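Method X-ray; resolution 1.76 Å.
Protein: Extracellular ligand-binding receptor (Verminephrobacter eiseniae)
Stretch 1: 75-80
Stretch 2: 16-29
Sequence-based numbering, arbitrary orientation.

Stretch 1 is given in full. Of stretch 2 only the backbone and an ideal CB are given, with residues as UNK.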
# COMPACT_ATOMS: atom_id res chain seq x y z
N LEU A 75 -7.31 14.39 0.43
CA LEU A 75 -6.88 13.55 1.54
C LEU A 75 -5.90 12.56 0.95
O LEU A 75 -6.17 11.96 -0.09
CB LEU A 75 -8.08 12.82 2.14
CG LEU A 75 -9.09 13.75 2.81
CD1 LEU A 75 -10.31 12.97 3.31
CD2 LEU A 75 -8.46 14.52 3.97
N ILE A 76 -4.75 12.41 1.60
CA ILE A 76 -3.67 11.62 1.02
C ILE A 76 -3.56 10.28 1.70
O ILE A 76 -3.38 10.21 2.91
CB ILE A 76 -2.31 12.33 1.14
CG1 ILE A 76 -2.38 13.76 0.61
CG2 ILE A 76 -1.22 11.50 0.41
CD1 ILE A 76 -2.77 13.83 -0.85
N SER A 77 -3.70 9.22 0.90
CA SER A 77 -3.41 7.84 1.32
C SER A 77 -3.98 7.42 2.69
O SER A 77 -3.22 7.09 3.60
CB SER A 77 -1.90 7.57 1.26
OG SER A 77 -1.63 6.18 1.24
N PRO A 78 -5.32 7.44 2.83
CA PRO A 78 -5.86 6.82 4.05
C PRO A 78 -5.45 5.36 4.12
O PRO A 78 -5.30 4.69 3.09
CB PRO A 78 -7.38 6.95 3.87
CG PRO A 78 -7.59 7.11 2.38
CD PRO A 78 -6.38 7.90 1.91
N MSE A 79 -5.26 4.89 5.35
CA MSE A 79 -4.75 3.55 5.61
C MSE A 79 -5.63 2.84 6.63
O MSE A 79 -5.94 3.39 7.70
CB MSE A 79 -3.32 3.64 6.12
CG MSE A 79 -2.80 2.37 6.75
SE MSE A 79 -0.95 2.62 7.34
CE MSE A 79 -0.11 2.03 5.70
N GLY A 80 -6.05 1.62 6.30
CA GLY A 80 -6.86 0.82 7.19
C GLY A 80 -8.10 0.32 6.48
O GLY A 80 -8.86 1.12 5.93
N UNK A 16 -2.15 -0.53 16.19
CA UNK A 16 -1.21 -1.53 15.67
C UNK A 16 -0.54 -1.13 14.36
O UNK A 16 0.43 -1.78 13.97
CB UNK A 16 -1.94 -2.86 15.47
N UNK A 17 -1.05 -0.10 13.69
CA UNK A 17 -0.41 0.37 12.47
C UNK A 17 0.36 1.68 12.66
O UNK A 17 0.70 2.34 11.68
CB UNK A 17 -1.47 0.55 11.38
N UNK A 18 0.63 2.05 13.90
CA UNK A 18 1.25 3.34 14.20
C UNK A 18 2.54 3.59 13.40
O UNK A 18 2.74 4.68 12.86
CB UNK A 18 1.55 3.42 15.70
N UNK A 19 3.41 2.58 13.33
CA UNK A 19 4.69 2.75 12.63
C UNK A 19 4.50 2.95 11.13
O UNK A 19 5.24 3.70 10.49
CB UNK A 19 5.59 1.54 12.88
N UNK A 20 3.53 2.25 10.56
CA UNK A 20 3.35 2.35 9.11
C UNK A 20 2.67 3.65 8.73
O UNK A 20 2.98 4.23 7.69
CB UNK A 20 2.54 1.16 8.59
N UNK A 21 1.76 4.12 9.59
CA UNK A 21 1.09 5.40 9.38
C UNK A 21 2.12 6.52 9.47
O UNK A 21 2.08 7.48 8.71
CB UNK A 21 -0.03 5.61 10.40
N UNK A 22 3.06 6.37 10.41
CA UNK A 22 4.15 7.33 10.56
C UNK A 22 5.03 7.35 9.30
O UNK A 22 5.53 8.40 8.90
CB UNK A 22 4.99 6.99 11.79
N UNK A 23 5.22 6.18 8.69
CA UNK A 23 5.99 6.07 7.46
C UNK A 23 5.34 6.79 6.29
O UNK A 23 6.00 7.56 5.57
CB UNK A 23 6.19 4.60 7.10
N UNK A 24 4.05 6.56 6.08
CA UNK A 24 3.30 7.30 5.07
C UNK A 24 3.42 8.79 5.33
O UNK A 24 3.62 9.58 4.41
CB UNK A 24 1.83 6.87 5.06
N UNK A 25 3.25 9.18 6.59
CA UNK A 25 3.30 10.59 6.96
C UNK A 25 4.67 11.21 6.67
O UNK A 25 4.77 12.34 6.19
CB UNK A 25 2.96 10.75 8.44
N UNK A 26 5.73 10.47 6.97
CA UNK A 26 7.10 10.93 6.69
C UNK A 26 7.31 11.19 5.21
O UNK A 26 7.93 12.20 4.82
CB UNK A 26 8.12 9.90 7.18
N UNK A 27 6.83 10.29 4.38
CA UNK A 27 6.99 10.43 2.94
C UNK A 27 6.20 11.61 2.40
O UNK A 27 6.67 12.34 1.52
CB UNK A 27 6.56 9.14 2.23
N UNK A 28 5.00 11.80 2.94
CA UNK A 28 4.19 12.93 2.51
C UNK A 28 4.88 14.24 2.88
O UNK A 28 5.00 15.14 2.04
CB UNK A 28 2.79 12.86 3.13
N UNK A 29 5.36 14.34 4.12
CA UNK A 29 6.03 15.56 4.56
C UNK A 29 7.30 15.82 3.78
O UNK A 29 7.63 16.97 3.47
CB UNK A 29 6.35 15.48 6.05

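Stretch 1 runs from the end of a strand (Leu75 and Ile76) into a loop, and the side chains of Ile76, Ser77 and Met79, the last a selenomethionine, all leave the backbone toward stretch 2. What they offer is mostly apolar, with the hydroxyl and carbonyl of Ser77 between.

Position 16 has no atom of stretch 1 within 5.5 Å of its ideal CB, so almost any residue is admissible; its phi of -70° is compatible with proline, and Pro16 is deposited.

At position 17, the CB points toward stretch 1 and lies 4.6 Å from Met79 SE. The space beyond is bordered by the Met79 side chain and Gly80, which suits a branched or flexible apolar group such as leucine, isoleucine or methionine. The residue is Leu17, and its CD2 comes 3.7 Å from Met79 CG. It is also the N-cap of the helix: its O accepts from N of residue 21 at 2.9 Å and, weakly, from N of residue 20 at 3.0 Å.

Positions 18 and 19 find nothing of stretch 1 near their CB atoms, and at 18 the CB points away. Helical angles are the main visible constraint; both are alanine, Ala18 and Ala19.

Position 20 is ambiguous. Its CB points toward stretch 1, 4.0 Å from Met79 SE, so the first side-chain atom touches selenium, but stretch 1 supplies no charge to pair with. A small, apolar or polar residue could serve, provided a longer chain turned aside. Asp20, with chi1 at -67° (m), keeps its CB 4.0 Å from Met79 SE, while OD1 is hydrogen-bonded elsewhere in the structure.

At position 21 the CB is directed sideways, yet it lies 4.4 Å from Met79 SE, and the backbone N is closer still. Such a close approach favours a small residue without excluding others. Ala21 fits: its N is 3.8 Å and its CB 4.4 Å from Met79 SE.

Positions 22 and 23 are out of reach. At 23 an ideal CB would sit 3.3 Å from O of residue 20, a mild argument for glycine; the residues are Ala22 and Gly23.

Position 24 points toward stretch 1, its CB 5.2 Å from Ser77 OG and 5.3 Å from Met79 CE. That gap calls for a medium-sized apolar chain, with leucine, isoleucine or methionine plausible. Leu24 (chi1 m, chi2 t) sets CD1 3.6 Å from both Met79 CE and Ser77 O, and CD1 and CD2 each lie 3.8 Å from Ser77 OG.

Positions 25, 26 and 27 lie beyond stretch 1, which does not select among residues there. They are Asn25, Gln26 and Gly27.

Position 28 aims toward stretch 1, its CB 5.0 Å from Ile76 CG2, asking for an aliphatic chain such as isoleucine, leucine or valine. Ile28 places CD1 3.6 Å from Ile76 CG2.

Position 29 is out of reach and unconstrained by stretch 1; Lys29 instead extends along its own helix, NZ donating to Asn25 OD1 at 3.0 Å.

Stretch 2 16-29: PLAADAAGLNQGIK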
# COMPACT_ATOMS: atom_id res chain seq x y z
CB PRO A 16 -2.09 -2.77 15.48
CG PRO A 16 -3.47 -2.26 15.35
CD PRO A 16 -3.54 -1.02 16.19
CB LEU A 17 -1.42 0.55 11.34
CG LEU A 17 -1.57 -0.62 10.37
CD1 LEU A 17 -2.00 -1.83 11.13
CD2 LEU A 17 -2.59 -0.29 9.30
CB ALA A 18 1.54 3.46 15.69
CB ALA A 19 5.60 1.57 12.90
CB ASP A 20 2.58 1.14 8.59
CG ASP A 20 3.38 -0.15 8.71
OD1 ASP A 20 4.63 -0.10 8.74
OD2 ASP A 20 2.75 -1.22 8.77
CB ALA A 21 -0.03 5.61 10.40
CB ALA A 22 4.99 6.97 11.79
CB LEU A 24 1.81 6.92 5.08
CG LEU A 24 1.35 5.61 4.46
CD1 LEU A 24 -0.15 5.47 4.68
CD2 LEU A 24 1.68 5.57 2.98
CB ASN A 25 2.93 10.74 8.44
CG ASN A 25 2.89 12.19 8.90
OD1 ASN A 25 3.71 12.61 9.71
ND2 ASN A 25 1.92 12.95 8.41
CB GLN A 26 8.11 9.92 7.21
CG GLN A 26 8.28 9.98 8.73
CD GLN A 26 8.83 8.68 9.30
OE1 GLN A 26 9.14 7.75 8.57
NE2 GLN A 26 8.95 8.62 10.63
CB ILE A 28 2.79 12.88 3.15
CG1 ILE A 28 1.99 11.69 2.61
CG2 ILE A 28 2.02 14.17 2.91
CD1 ILE A 28 0.72 11.39 3.44
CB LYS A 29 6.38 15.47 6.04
CG LYS A 29 5.18 15.54 6.95
CD LYS A 29 5.63 15.32 8.38
CE LYS A 29 4.57 15.73 9.36
NZ LYS A 29 4.84 15.22 10.72
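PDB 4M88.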